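PDB 4EPS: hypothetical protein from Bacteroides ovatus, which is probably a component of the tip of fimbriae, the filamentous cell-surface appendages that mediate adhesion and biofilm formation. Local coordinates for residues A[162-167]-A[254-260]; A[157-163]-A[247-253]; A[187-192]-A[274-279]. All coordinates share one frame; numbering follows the deposited sequence. Where two conformers were deposited one is given.

Contact 1: A[162-167]-A[254-260]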
ATOM      1  N   VAL A 162      11.421 -16.314 -33.181  1.00 22.85           N
ATOM      2  CA  VAL A 162      12.030 -15.932 -31.911  1.00 22.86           C
ATOM      3  C   VAL A 162      11.056 -14.940 -31.254  1.00 24.54           C
ATOM      4  O   VAL A 162      10.648 -13.967 -31.896  1.00 22.72           O
ATOM      5  CB  VAL A 162      13.461 -15.318 -32.084  1.00 26.56           C
ATOM      6  CG1 VAL A 162      13.914 -14.525 -30.835  1.00 26.12           C
ATOM      7  CG2 VAL A 162      14.486 -16.396 -32.415  1.00 26.67           C
ATOM      8  N   VAL A 163      10.730 -15.149 -29.981  1.00 20.19           N
ATOM      9  CA  VAL A 163       9.898 -14.200 -29.219  1.00 20.50           C
ATOM     10  C   VAL A 163      10.736 -13.769 -28.006  1.00 24.26           C
ATOM     11  O   VAL A 163      11.252 -14.648 -27.310  1.00 23.30           O
ATOM     12  CB  VAL A 163       8.514 -14.770 -28.797  1.00 23.51           C
ATOM     13  CG1 VAL A 163       7.725 -13.726 -27.984  1.00 23.08           C
ATOM     14  CG2 VAL A 163       7.706 -15.207 -30.038  1.00 23.74           C
ATOM     15  N   VAL A 164      10.911 -12.446 -27.790  1.00 22.09           N
ATOM     16  CA  VAL A 164      11.692 -11.944 -26.654  1.00 22.28           C
ATOM     17  C   VAL A 164      10.768 -11.135 -25.738  1.00 24.78           C
ATOM     18  O   VAL A 164      10.125 -10.193 -26.192  1.00 23.89           O
ATOM     19  CB  VAL A 164      12.940 -11.099 -27.060  1.00 26.36           C
ATOM     20  CG1 VAL A 164      13.787 -10.752 -25.827  1.00 26.07           C
ATOM     21  CG2 VAL A 164      13.782 -11.795 -28.129  1.00 26.33           C
ATOM     22  N   LYS A 165      10.748 -11.487 -24.444  1.00 21.17           N
ATOM     23  CA  LYS A 165       9.996 -10.753 -23.423  1.00 20.46           C
ATOM     24  C   LYS A 165      10.998 -10.118 -22.453  1.00 23.44           C
ATOM     25  O   LYS A 165      11.567 -10.814 -21.607  1.00 23.02           O
ATOM     26  CB  LYS A 165       9.020 -11.704 -22.682  1.00 22.31           C
ATOM     27  CG  LYS A 165       8.103 -10.990 -21.682  1.00 27.52           C
ATOM     28  CD  LYS A 165       7.059 -10.174 -22.399  1.00 33.47           C
ATOM     29  CE  LYS A 165       6.044  -9.617 -21.436  1.00 41.93           C
ATOM     30  NZ  LYS A 165       5.206  -8.620 -22.128  1.00 41.25           N
ATOM     31  N   LEU A 166      11.226  -8.800 -22.581  1.00 20.93           N
ATOM     32  CA  LEU A 166      12.152  -8.119 -21.680  1.00 21.00           C
ATOM     33  C   LEU A 166      11.449  -7.828 -20.319  1.00 23.14           C
ATOM     34  O   LEU A 166      10.221  -7.872 -20.251  1.00 22.40           O
ATOM     35  CB  LEU A 166      12.687  -6.826 -22.314  1.00 21.16           C
ATOM     36  CG  LEU A 166      13.527  -7.001 -23.608  1.00 25.56           C
ATOM     37  CD1 LEU A 166      13.923  -5.624 -24.147  1.00 25.97           C
ATOM     38  CD2 LEU A 166      14.747  -7.895 -23.372  1.00 25.60           C
ATOM     39  N   PRO A 167      12.192  -7.563 -19.231  1.00 23.09           N
ATOM     40  CA  PRO A 167      11.511  -7.252 -17.966  1.00 23.23           C
ATOM     41  C   PRO A 167      10.699  -5.952 -18.067  1.00 26.04           C
ATOM     42  O   PRO A 167      11.064  -5.015 -18.780  1.00 24.79           O
ATOM     43  CB  PRO A 167      12.656  -7.092 -16.955  1.00 25.40           C
ATOM     44  CG  PRO A 167      13.870  -6.877 -17.746  1.00 28.43           C
ATOM     45  CD  PRO A 167      13.672  -7.510 -19.084  1.00 23.71           C
ATOM     46  N   ARG A 254      10.084 -18.719 -26.954  1.00 22.79           N
ATOM     47  CA  ARG A 254       9.959 -17.472 -26.206  0.50 22.56           C
ATOM     48  C   ARG A 254      11.059 -17.383 -25.157  1.00 26.62           C
ATOM     49  O   ARG A 254      11.192 -18.270 -24.315  1.00 27.37           O
ATOM     50  CB  ARG A 254       8.572 -17.317 -25.559  0.50 23.27           C
ATOM     51  CG  ARG A 254       8.425 -16.005 -24.775  0.50 26.61           C
ATOM     52  CD  ARG A 254       7.052 -15.859 -24.132  0.50 39.36           C
ATOM     53  NE  ARG A 254       6.111 -15.113 -24.976  0.50 42.58           N
ATOM     54  CZ  ARG A 254       5.019 -15.632 -25.535  0.50 53.77           C
ATOM     55  NH1 ARG A 254       4.710 -16.910 -25.345  0.50 42.96           N
ATOM     56  NH2 ARG A 254       4.224 -14.877 -26.278  0.50 33.72           N
ATOM     57  N   PHE A 255      11.846 -16.315 -25.221  1.00 23.03           N
ATOM     58  CA  PHE A 255      12.913 -16.061 -24.249  1.00 23.27           C
ATOM     59  C   PHE A 255      12.392 -15.034 -23.247  1.00 24.98           C
ATOM     60  O   PHE A 255      12.139 -13.894 -23.638  1.00 24.94           O
ATOM     61  CB  PHE A 255      14.166 -15.528 -24.939  1.00 24.93           C
ATOM     62  CG  PHE A 255      14.814 -16.497 -25.895  1.00 27.12           C
ATOM     63  CD1 PHE A 255      15.777 -17.403 -25.448  1.00 28.26           C
ATOM     64  CD2 PHE A 255      14.479 -16.494 -27.246  1.00 28.42           C
ATOM     65  CE1 PHE A 255      16.407 -18.282 -26.337  1.00 30.28           C
ATOM     66  CE2 PHE A 255      15.123 -17.369 -28.144  1.00 31.84           C
ATOM     67  CZ  PHE A 255      16.080 -18.255 -27.680  1.00 30.16           C
ATOM     68  N   VAL A 256      12.217 -15.433 -21.982  1.00 20.21           N
ATOM     69  CA  VAL A 256      11.747 -14.511 -20.922  1.00 20.55           C
ATOM     70  C   VAL A 256      13.001 -14.006 -20.193  1.00 23.71           C
ATOM     71  O   VAL A 256      13.729 -14.786 -19.591  1.00 21.62           O
ATOM     72  CB  VAL A 256      10.714 -15.173 -19.975  1.00 24.50           C
ATOM     73  CG1 VAL A 256      10.312 -14.217 -18.833  1.00 24.17           C
ATOM     74  CG2 VAL A 256       9.473 -15.628 -20.763  1.00 24.30           C
ATOM     75  N   VAL A 257      13.277 -12.709 -20.310  1.00 21.44           N
ATOM     76  CA  VAL A 257      14.498 -12.131 -19.761  1.00 21.02           C
ATOM     77  C   VAL A 257      14.225 -11.538 -18.379  1.00 25.34           C
ATOM     78  O   VAL A 257      13.325 -10.717 -18.220  1.00 24.43           O
ATOM     79  CB  VAL A 257      15.087 -11.065 -20.733  1.00 23.82           C
ATOM     80  CG1 VAL A 257      16.355 -10.415 -20.155  1.00 23.82           C
ATOM     81  CG2 VAL A 257      15.359 -11.681 -22.124  1.00 23.18           C
ATOM     82  N   ASP A 258      15.028 -11.949 -17.400  1.00 24.73           N
ATOM     83  CA  ASP A 258      14.976 -11.457 -16.015  1.00 25.94           C
ATOM     84  C   ASP A 258      13.520 -11.354 -15.454  1.00 28.15           C
ATOM     85  O   ASP A 258      13.135 -10.333 -14.896  1.00 27.99           O
ATOM     86  CB  ASP A 258      15.715 -10.093 -15.900  1.00 28.17           C
ATOM     87  CG  ASP A 258      15.976  -9.661 -14.444  1.00 40.08           C
ATOM     88  OD1 ASP A 258      16.154 -10.549 -13.580  1.00 41.68           O
ATOM     89  OD2 ASP A 258      15.938  -8.445 -14.172  1.00 40.44           O
ATOM     90  N   GLY A 259      12.745 -12.424 -15.606  1.00 26.37           N
ATOM     91  CA  GLY A 259      11.401 -12.501 -15.041  1.00 26.93           C
ATOM     92  C   GLY A 259      10.260 -11.932 -15.850  1.00 28.59           C
ATOM     93  O   GLY A 259       9.103 -12.176 -15.512  1.00 29.04           O
ATOM     94  N   GLY A 260      10.569 -11.209 -16.920  1.00 23.84           N
ATOM     95  CA  GLY A 260       9.542 -10.643 -17.775  1.00 22.78           C
ATOM     96  C   GLY A 260       8.651  -9.669 -17.017  1.00 26.06           C
ATOM     97  O   GLY A 260       9.139  -8.861 -16.221  1.00 25.43           O
TER
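K165 is gripped through its backbone by F255 and V257 of segment 254–260, whose strand runs parallel to its own. Its N donates to F255 O (2.9 Å) and its O accepts from V257 N (2.9 Å), while one step earlier F255 N reaches V163 O at 2.7 Å, nearly straight at 172°. V163, K165, R254 and V256 share one face; V164 and F255 lie on the other. The K165 side chain leaves with CG anti to the backbone N (chi1 -175°), which sets CG 4.2 Å from G260 CA before the chain bends away and its NZ finds D216 O and a glycerol. On the same face V163 CG1 meets R254 obliquely near NE, in one of two R254 conformers whose guanidinium pairs with E217. Opposite, the F255 ring presents an edge, CD2, to V163 O at 3.7 Å, and V162 CG1 meets its CE2 obliquely at 4.1 Å. P167 ends the ladder: the next rung would need an N-H where proline has none, and P167 CD instead abuts V257 O at 3.3 Å. That carbonyl accepts from G260 N, closing the type I' turn V257–G260, which brings G260 O within 3.4 Å of P167 CA in a CA-H...O contact. V257 CG2 packs on L166 CD2. Backbone bonds thus fix the register, while apolar contacts gather beside V162, V164, F255 and V257, and the other face carries long K165 and R254.

Contact 2: A[157-163]-A[247-253]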
ATOM      1  N   HIS A 157       3.112 -21.999 -41.256  1.00 24.48           N
ATOM      2  CA  HIS A 157       4.275 -21.108 -41.365  1.00 23.54           C
ATOM      3  C   HIS A 157       5.515 -21.953 -41.616  1.00 26.65           C
ATOM      4  O   HIS A 157       5.736 -22.966 -40.917  1.00 25.36           O
ATOM      5  CB  HIS A 157       4.422 -20.259 -40.091  1.00 23.69           C
ATOM      6  CG  HIS A 157       3.298 -19.293 -39.878  1.00 25.85           C
ATOM      7  ND1 HIS A 157       3.442 -17.952 -40.170  1.00 27.00           N
ATOM      8  CD2 HIS A 157       2.039 -19.510 -39.424  1.00 26.76           C
ATOM      9  CE1 HIS A 157       2.292 -17.380 -39.832  1.00 25.98           C
ATOM     10  NE2 HIS A 157       1.411 -18.282 -39.391  1.00 26.32           N
ATOM     11  N   ARG A 158       6.321 -21.554 -42.616  1.00 24.25           N
ATOM     12  CA  ARG A 158       7.517 -22.308 -42.982  0.60 24.10           C
ATOM     13  C   ARG A 158       8.761 -21.852 -42.208  1.00 28.11           C
ATOM     14  O   ARG A 158       9.731 -22.598 -42.127  1.00 27.44           O
ATOM     15  CB  ARG A 158       7.752 -22.217 -44.495  0.60 25.18           C
ATOM     16  CG  ARG A 158       6.610 -22.840 -45.317  0.60 30.48           C
ATOM     17  CD  ARG A 158       6.335 -24.292 -44.954  0.60 37.19           C
ATOM     18  NE  ARG A 158       7.390 -25.169 -45.453  0.60 39.40           N
ATOM     19  CZ  ARG A 158       7.294 -25.909 -46.553  0.60 48.70           C
ATOM     20  NH1 ARG A 158       6.176 -25.909 -47.265  0.60 33.04           N
ATOM     21  NH2 ARG A 158       8.313 -26.661 -46.944  0.60 34.47           N
HETATM   22  N   MSE A 159       8.740 -20.639 -41.645  1.00 23.36           N
HETATM   23  CA  MSE A 159       9.887 -20.147 -40.888  1.00 22.38           C
HETATM   24  C   MSE A 159       9.715 -20.506 -39.415  1.00 25.80           C
HETATM   25  O   MSE A 159       8.671 -21.035 -39.015  1.00 25.23           O
HETATM   26  CB  MSE A 159      10.019 -18.597 -41.051  1.00 23.57           C
HETATM   27  CG  MSE A 159      10.277 -18.157 -42.507  1.00 28.35           C
HETATM   28 SE   MSE A 159      11.931 -18.944 -43.234  0.75 33.96          SE
HETATM   29  CE  MSE A 159      11.152 -20.244 -44.516  1.00 30.14           C
ATOM     30  N   SER A 160      10.729 -20.187 -38.604  1.00 23.51           N
ATOM     31  CA  SER A 160      10.654 -20.366 -37.158  1.00 22.39           C
ATOM     32  C   SER A 160      10.529 -18.981 -36.558  1.00 25.46           C
ATOM     33  O   SER A 160      10.723 -17.996 -37.273  1.00 24.39           O
ATOM     34  CB  SER A 160      11.879 -21.121 -36.642  1.00 29.28           C
ATOM     35  OG  SER A 160      11.625 -21.530 -35.306  1.00 35.19           O
ATOM     36  N   LEU A 161      10.190 -18.883 -35.275  1.00 21.41           N
ATOM     37  CA  LEU A 161       9.980 -17.567 -34.673  1.00 21.28           C
ATOM     38  C   LEU A 161      10.669 -17.411 -33.327  1.00 27.12           C
ATOM     39  O   LEU A 161      10.496 -18.241 -32.433  1.00 27.31           O
ATOM     40  CB  LEU A 161       8.464 -17.330 -34.512  1.00 20.77           C
ATOM     41  CG  LEU A 161       8.036 -15.956 -33.946  1.00 24.58           C
ATOM     42  CD1 LEU A 161       8.378 -14.815 -34.956  1.00 23.56           C
ATOM     43  CD2 LEU A 161       6.578 -15.963 -33.611  1.00 25.59           C
ATOM     44  N   VAL A 162      11.421 -16.314 -33.181  1.00 22.85           N
ATOM     45  CA  VAL A 162      12.030 -15.932 -31.911  1.00 22.86           C
ATOM     46  C   VAL A 162      11.056 -14.940 -31.254  1.00 24.54           C
ATOM     47  O   VAL A 162      10.648 -13.967 -31.896  1.00 22.72           O
ATOM     48  CB  VAL A 162      13.461 -15.318 -32.084  1.00 26.56           C
ATOM     49  CG1 VAL A 162      13.914 -14.525 -30.835  1.00 26.12           C
ATOM     50  CG2 VAL A 162      14.486 -16.396 -32.415  1.00 26.67           C
ATOM     51  N   VAL A 163      10.730 -15.149 -29.981  1.00 20.19           N
ATOM     52  CA  VAL A 163       9.898 -14.200 -29.219  1.00 20.50           C
ATOM     53  C   VAL A 163      10.736 -13.769 -28.006  1.00 24.26           C
ATOM     54  O   VAL A 163      11.252 -14.648 -27.310  1.00 23.30           O
ATOM     55  CB  VAL A 163       8.514 -14.770 -28.797  1.00 23.51           C
ATOM     56  CG1 VAL A 163       7.725 -13.726 -27.984  1.00 23.08           C
ATOM     57  CG2 VAL A 163       7.706 -15.207 -30.038  1.00 23.74           C
HETATM   58  N   MSE A 247      14.965 -23.720 -33.103  1.00 26.56           N
HETATM   59  CA  MSE A 247      14.356 -23.113 -34.299  1.00 24.82           C
HETATM   60  C   MSE A 247      13.650 -24.158 -35.167  1.00 32.25           C
HETATM   61  O   MSE A 247      14.189 -24.606 -36.182  1.00 33.70           O
HETATM   62  CB  MSE A 247      15.424 -22.343 -35.092  1.00 24.70           C
HETATM   63  CG  MSE A 247      16.112 -21.250 -34.263  1.00 28.46           C
HETATM   64 SE   MSE A 247      14.940 -19.677 -34.089  0.75 33.71          SE
HETATM   65  CE  MSE A 247      14.111 -20.036 -32.347  1.00 29.70           C
ATOM     66  N   LYS A 248      12.451 -24.565 -34.739  1.00 30.82           N
ATOM     67  CA  LYS A 248      11.652 -25.568 -35.465  1.00 31.84           C
ATOM     68  C   LYS A 248      10.669 -24.871 -36.394  1.00 32.25           C
ATOM     69  O   LYS A 248      10.084 -23.857 -36.012  1.00 28.99           O
ATOM     70  CB  LYS A 248      10.883 -26.467 -34.484  1.00 36.13           C
ATOM     71  CG  LYS A 248      11.759 -27.474 -33.742  1.00 57.31           C
ATOM     72  CD  LYS A 248      10.890 -28.503 -33.031  1.00 73.65           C
ATOM     73  CE  LYS A 248      11.661 -29.734 -32.616  1.00 89.66           C
ATOM     74  NZ  LYS A 248      10.748 -30.862 -32.284  1.00 97.60           N
ATOM     75  N   GLU A 249      10.486 -25.423 -37.594  1.00 28.51           N
ATOM     76  CA  GLU A 249       9.556 -24.887 -38.589  1.00 27.81           C
ATOM     77  C   GLU A 249       8.139 -24.798 -38.024  1.00 29.63           C
ATOM     78  O   GLU A 249       7.643 -25.765 -37.434  1.00 27.78           O
ATOM     79  CB  GLU A 249       9.604 -25.788 -39.835  1.00 29.55           C
ATOM     80  CG  GLU A 249       8.646 -25.421 -40.940  1.00 37.98           C
ATOM     81  CD  GLU A 249       8.568 -26.466 -42.045  1.00 52.86           C
ATOM     82  OE1 GLU A 249       9.512 -27.276 -42.174  1.00 49.10           O
ATOM     83  OE2 GLU A 249       7.567 -26.461 -42.793  1.00 48.00           O
ATOM     84  N   GLY A 250       7.510 -23.626 -38.176  1.00 25.38           N
ATOM     85  CA  GLY A 250       6.157 -23.400 -37.696  1.00 24.42           C
ATOM     86  C   GLY A 250       6.018 -23.341 -36.192  1.00 27.07           C
ATOM     87  O   GLY A 250       4.911 -23.471 -35.660  1.00 25.95           O
ATOM     88  N   LYS A 251       7.138 -23.139 -35.488  1.00 23.14           N
ATOM     89  CA  LYS A 251       7.103 -23.073 -34.032  1.00 23.28           C
ATOM     90  C   LYS A 251       7.879 -21.876 -33.530  1.00 25.94           C
ATOM     91  O   LYS A 251       8.706 -21.325 -34.256  1.00 25.96           O
ATOM     92  CB  LYS A 251       7.671 -24.380 -33.406  1.00 26.63           C
ATOM     93  CG  LYS A 251       6.867 -25.617 -33.834  1.00 34.21           C
ATOM     94  CD  LYS A 251       7.121 -26.791 -32.929  1.00 50.10           C
ATOM     95  CE  LYS A 251       6.232 -27.962 -33.290  1.00 60.27           C
ATOM     96  NZ  LYS A 251       6.344 -29.050 -32.282  1.00 72.24           N
ATOM     97  N   TYR A 252       7.580 -21.448 -32.304  1.00 22.80           N
ATOM     98  CA  TYR A 252       8.296 -20.330 -31.707  1.00 22.83           C
ATOM     99  C   TYR A 252       8.994 -20.733 -30.408  1.00 27.05           C
ATOM    100  O   TYR A 252       8.555 -21.644 -29.691  1.00 26.13           O
ATOM    101  CB  TYR A 252       7.348 -19.123 -31.434  1.00 23.58           C
ATOM    102  CG  TYR A 252       6.379 -19.298 -30.287  1.00 25.03           C
ATOM    103  CD1 TYR A 252       6.762 -19.017 -28.974  1.00 26.92           C
ATOM    104  CD2 TYR A 252       5.055 -19.658 -30.518  1.00 26.01           C
ATOM    105  CE1 TYR A 252       5.863 -19.150 -27.913  1.00 27.45           C
ATOM    106  CE2 TYR A 252       4.135 -19.751 -29.472  1.00 27.63           C
ATOM    107  CZ  TYR A 252       4.548 -19.511 -28.170  1.00 35.97           C
ATOM    108  OH  TYR A 252       3.642 -19.614 -27.151  1.00 37.52           O
ATOM    109  N   LYS A 253      10.027 -19.986 -30.087  1.00 22.60           N
ATOM    110  CA  LYS A 253      10.753 -20.110 -28.835  1.00 22.36           C
ATOM    111  C   LYS A 253      10.650 -18.752 -28.163  1.00 25.50           C
ATOM    112  O   LYS A 253      11.077 -17.750 -28.756  1.00 24.93           O
ATOM    113  CB  LYS A 253      12.213 -20.533 -29.084  1.00 24.87           C
ATOM    114  CG  LYS A 253      13.146 -20.377 -27.862  1.00 34.42           C
ATOM    115  CD  LYS A 253      12.753 -21.186 -26.636  1.00 35.60           C
ATOM    116  CE  LYS A 253      13.582 -20.729 -25.453  1.00 51.94           C
ATOM    117  NZ  LYS A 253      13.143 -21.352 -24.172  1.00 60.58           N
TER
HETATM  118  O   HOH W   1       5.461 -25.537 -41.631  1.00 50.38           O
HETATM  119  O   HOH W   2      10.200 -26.623 -45.001  1.00 47.03           O
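E249 lays its extended side chain alongside R158 at one end of the contact, and M247 curls back over V162 farther along. In one of two R158 conformers NE meets E249 OE2 in a salt bridge of 3.0 Å, with guanidinium and carboxylate planes only 11° apart, so the ion pair may not be permanent. In that conformer a water links R158 NH2 to E249 OE1 and D108 offers a further charged partner; a second water ties E249 OE2 to H157 O. Between these points the small S160 side chain is the bump that enters the hollow of the K248–K251 turn: with OG anti to its backbone N (chi1 -167°), the hydroxyl lies 2.9 Å from K248 O and also near K251 O. M247, a selenomethionine, bends at both its later torsions, bringing SE and CE onto V162 CG2, the methyl CE at 3.7 Å. G250 fits closely where a CB would crowd H157 O; its N bonds to M159 O (3.0 Å) from above the carbonyl plane. Farther along, L161 CB nests against Y252 CB at 3.7 Å, and V163 CG2 approaches the tyrosine ring at CD1 (4.1 Å). K253 pairs with L161 and V163 through its N and O. This is a parallel strand pair in which strand 251–256 is entered through a type II turn with glycine at its third position, within the fimbrillin-like domain, a family of the transthyretin clan.

Contact 3: A[187-192]-A[274-279]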
ATOM      1  N   TYR A 187      -0.324   1.131 -15.911  1.00 22.54           N
ATOM      2  CA  TYR A 187       0.883   1.951 -16.033  1.00 21.55           C
ATOM      3  C   TYR A 187       2.037   0.985 -16.008  1.00 24.40           C
ATOM      4  O   TYR A 187       2.208   0.312 -15.003  1.00 24.10           O
ATOM      5  CB  TYR A 187       0.965   2.954 -14.857  1.00 22.35           C
ATOM      6  CG  TYR A 187       2.213   3.806 -14.924  1.00 21.35           C
ATOM      7  CD1 TYR A 187       3.426   3.346 -14.407  1.00 21.98           C
ATOM      8  CD2 TYR A 187       2.187   5.066 -15.522  1.00 21.91           C
ATOM      9  CE1 TYR A 187       4.578   4.128 -14.465  1.00 21.61           C
ATOM     10  CE2 TYR A 187       3.338   5.852 -15.602  1.00 21.61           C
ATOM     11  CZ  TYR A 187       4.528   5.377 -15.073  1.00 24.86           C
ATOM     12  OH  TYR A 187       5.651   6.151 -15.159  1.00 23.17           O
ATOM     13  N   VAL A 188       2.848   0.918 -17.082  1.00 21.49           N
ATOM     14  CA  VAL A 188       3.923  -0.076 -17.141  1.00 21.47           C
ATOM     15  C   VAL A 188       5.250   0.548 -17.513  1.00 23.46           C
ATOM     16  O   VAL A 188       5.372   1.170 -18.563  1.00 25.48           O
ATOM     17  CB  VAL A 188       3.578  -1.248 -18.136  1.00 24.34           C
ATOM     18  CG1 VAL A 188       4.663  -2.330 -18.106  1.00 24.07           C
ATOM     19  CG2 VAL A 188       2.204  -1.861 -17.831  1.00 24.20           C
ATOM     20  N   ALA A 189       6.245   0.339 -16.667  1.00 21.82           N
ATOM     21  CA  ALA A 189       7.632   0.756 -16.916  1.00 21.13           C
ATOM     22  C   ALA A 189       8.263  -0.317 -17.820  1.00 24.62           C
ATOM     23  O   ALA A 189       8.242  -1.486 -17.460  1.00 23.45           O
ATOM     24  CB  ALA A 189       8.392   0.853 -15.595  1.00 21.75           C
HETATM   25  N   MSE A 190       8.757   0.062 -18.987  1.00 21.87           N
HETATM   26  CA  MSE A 190       9.322  -0.896 -19.958  1.00 22.09           C
HETATM   27  C   MSE A 190      10.760  -0.562 -20.266  1.00 28.27           C
HETATM   28  O   MSE A 190      11.163   0.598 -20.171  1.00 27.68           O
HETATM   29  CB  MSE A 190       8.480  -0.868 -21.234  1.00 23.09           C
HETATM   30  CG  MSE A 190       7.104  -1.478 -21.024  1.00 27.23           C
HETATM   31 SE   MSE A 190       5.963  -1.184 -22.505  0.75 32.18          SE
HETATM   32  CE  MSE A 190       5.390   0.772 -22.160  1.00 28.50           C
ATOM     33  N   SER A 191      11.531  -1.576 -20.652  1.00 25.07           N
ATOM     34  CA  SER A 191      12.961  -1.451 -20.916  1.00 25.79           C
ATOM     35  C   SER A 191      13.271  -0.369 -21.943  1.00 32.22           C
ATOM     36  O   SER A 191      12.546  -0.214 -22.930  1.00 31.81           O
ATOM     37  CB  SER A 191      13.539  -2.788 -21.397  1.00 26.73           C
ATOM     38  OG  SER A 191      13.477  -3.745 -20.349  1.00 29.87           O
ATOM     39  N   VAL A 192      14.386   0.332 -21.715  1.00 30.50           N
ATOM     40  CA  VAL A 192      14.863   1.387 -22.602  1.00 32.45           C
ATOM     41  C   VAL A 192      16.226   1.015 -23.178  1.00 33.68           C
ATOM     42  O   VAL A 192      16.867   0.036 -22.741  1.00 32.92           O
ATOM     43  CB  VAL A 192      14.884   2.797 -21.916  1.00 37.95           C
ATOM     44  CG1 VAL A 192      13.469   3.300 -21.685  1.00 37.72           C
ATOM     45  CG2 VAL A 192      15.683   2.782 -20.614  1.00 38.44           C
ATOM     46  N   TYR A 274      11.841  10.037 -10.693  1.00 18.74           N
ATOM     47  CA  TYR A 274      11.262   9.545 -11.939  1.00 18.58           C
ATOM     48  C   TYR A 274      12.357   9.188 -12.935  1.00 21.88           C
ATOM     49  O   TYR A 274      13.298   9.957 -13.141  1.00 20.15           O
ATOM     50  CB  TYR A 274      10.310  10.620 -12.540  1.00 19.65           C
ATOM     51  CG  TYR A 274       9.366  10.020 -13.563  1.00 20.66           C
ATOM     52  CD1 TYR A 274       8.220   9.338 -13.165  1.00 22.30           C
ATOM     53  CD2 TYR A 274       9.630  10.120 -14.931  1.00 21.16           C
ATOM     54  CE1 TYR A 274       7.342   8.796 -14.101  1.00 21.30           C
ATOM     55  CE2 TYR A 274       8.760   9.577 -15.876  1.00 21.30           C
ATOM     56  CZ  TYR A 274       7.618   8.917 -15.454  1.00 23.00           C
ATOM     57  OH  TYR A 274       6.771   8.355 -16.373  1.00 22.68           O
ATOM     58  N   TYR A 275      12.242   8.005 -13.547  1.00 19.95           N
ATOM     59  CA  TYR A 275      13.298   7.467 -14.415  1.00 19.72           C
ATOM     60  C   TYR A 275      12.894   7.346 -15.894  1.00 23.16           C
ATOM     61  O   TYR A 275      11.720   7.365 -16.225  1.00 23.09           O
ATOM     62  CB  TYR A 275      13.766   6.095 -13.853  1.00 20.47           C
ATOM     63  CG  TYR A 275      14.538   6.293 -12.566  1.00 20.27           C
ATOM     64  CD1 TYR A 275      13.875   6.442 -11.345  1.00 21.61           C
ATOM     65  CD2 TYR A 275      15.932   6.419 -12.574  1.00 20.71           C
ATOM     66  CE1 TYR A 275      14.569   6.768 -10.178  1.00 21.76           C
ATOM     67  CE2 TYR A 275      16.639   6.698 -11.401  1.00 20.83           C
ATOM     68  CZ  TYR A 275      15.952   6.870 -10.206  1.00 25.88           C
ATOM     69  OH  TYR A 275      16.639   7.178  -9.056  1.00 22.98           O
ATOM     70  N   ALA A 276      13.899   7.222 -16.778  1.00 22.36           N
ATOM     71  CA  ALA A 276      13.747   7.138 -18.234  1.00 22.70           C
ATOM     72  C   ALA A 276      12.811   5.999 -18.696  1.00 25.28           C
ATOM     73  O   ALA A 276      12.174   6.127 -19.744  1.00 25.66           O
ATOM     74  CB  ALA A 276      15.112   6.995 -18.889  1.00 24.05           C
ATOM     75  N   ASP A 277      12.678   4.921 -17.908  1.00 23.34           N
ATOM     76  CA  ASP A 277      11.799   3.811 -18.297  1.00 23.80           C
ATOM     77  C   ASP A 277      10.374   4.010 -17.731  1.00 27.03           C
ATOM     78  O   ASP A 277       9.484   3.186 -17.977  1.00 26.65           O
ATOM     79  CB  ASP A 277      12.408   2.467 -17.813  1.00 25.36           C
ATOM     80  CG  ASP A 277      12.493   2.310 -16.296  1.00 31.98           C
ATOM     81  OD1 ASP A 277      12.398   3.344 -15.573  1.00 28.48           O
ATOM     82  OD2 ASP A 277      12.731   1.172 -15.832  1.00 33.80           O
ATOM     83  N   GLY A 278      10.172   5.096 -16.982  1.00 23.42           N
ATOM     84  CA  GLY A 278       8.881   5.379 -16.368  1.00 22.00           C
ATOM     85  C   GLY A 278       8.785   4.855 -14.953  1.00 23.83           C
ATOM     86  O   GLY A 278       7.750   5.014 -14.312  1.00 22.79           O
ATOM     87  N   SER A 279       9.850   4.224 -14.444  1.00 20.54           N
ATOM     88  CA  SER A 279       9.824   3.703 -13.073  1.00 19.66           C
ATOM     89  C   SER A 279       9.909   4.864 -12.080  1.00 22.97           C
ATOM     90  O   SER A 279      10.353   5.960 -12.439  1.00 21.40           O
ATOM     91  CB  SER A 279      10.935   2.673 -12.835  1.00 25.01           C
ATOM     92  OG  SER A 279      12.222   3.244 -12.939  1.00 32.25           O
TER
HETATM   93  O   HOH W   3       7.474   2.784 -19.816  1.00 29.82           O
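A type I turn with a G1 bulge, Y275–G278 followed by S279, forms the tip of a beta hairpin that Y187, A189, M190 and V192 press against. G278 provides the left-handed bulge residue, and D277 OD1 accepts from S279 N in an Asx turn and from S279 OG. With CG anti to the backbone N (chi1 179°), the Y187 ring carries its hydroxyl across to the turn, although the bond to CB does not point there. Y187 OH donates to G278 O (2.5 Å), in the carbonyl plane on a lone pair, and accepts from Y274 OH (2.8 Å), both G278 O and Y274 OH lying in plane at the ring edge. A phenylalanine in place of Y187 would probably leave G278 O without this donor and Y274 OH without its acceptor. D277 O is met by A189 CA (3.2 Å), by a weak bond from M190 N (3.4 Å) and by a water shared with V188 O and M190 N. H333 meets the Y187 ring edge-to-face and F173 packs beside it, while F510 meets the Y274 ring. Strand 273–275 lies between strands 280–281 and 293–300, so the contact joins strand 187–190, a neighbour of 148–174, to a separate antiparallel sheet.

In the fold
Contacts 1 and 2 are successive parts of one parallel pairing between strands 148–174 and 251–256, sharing V162 and V163, with centres about 16 Å apart. Contact 2, at the start of the pairing, is the more buried and adds a salt bridge and bridging waters to its backbone bonds; contact 1, partly buried, runs out into a turn and proline with mostly apolar side-chain contacts. Contact 3 is also partly buried, but it joins strands that do not pair with each other and depends on hydroxyl-to-carbonyl and hydroxyl-to-hydroxyl bonds instead of a strand ladder. Its centre is about 17 Å from that of contact 1, to which a probable S191 OG to P167 O hydrogen bond connects it; contacts 2 and 3 do not touch.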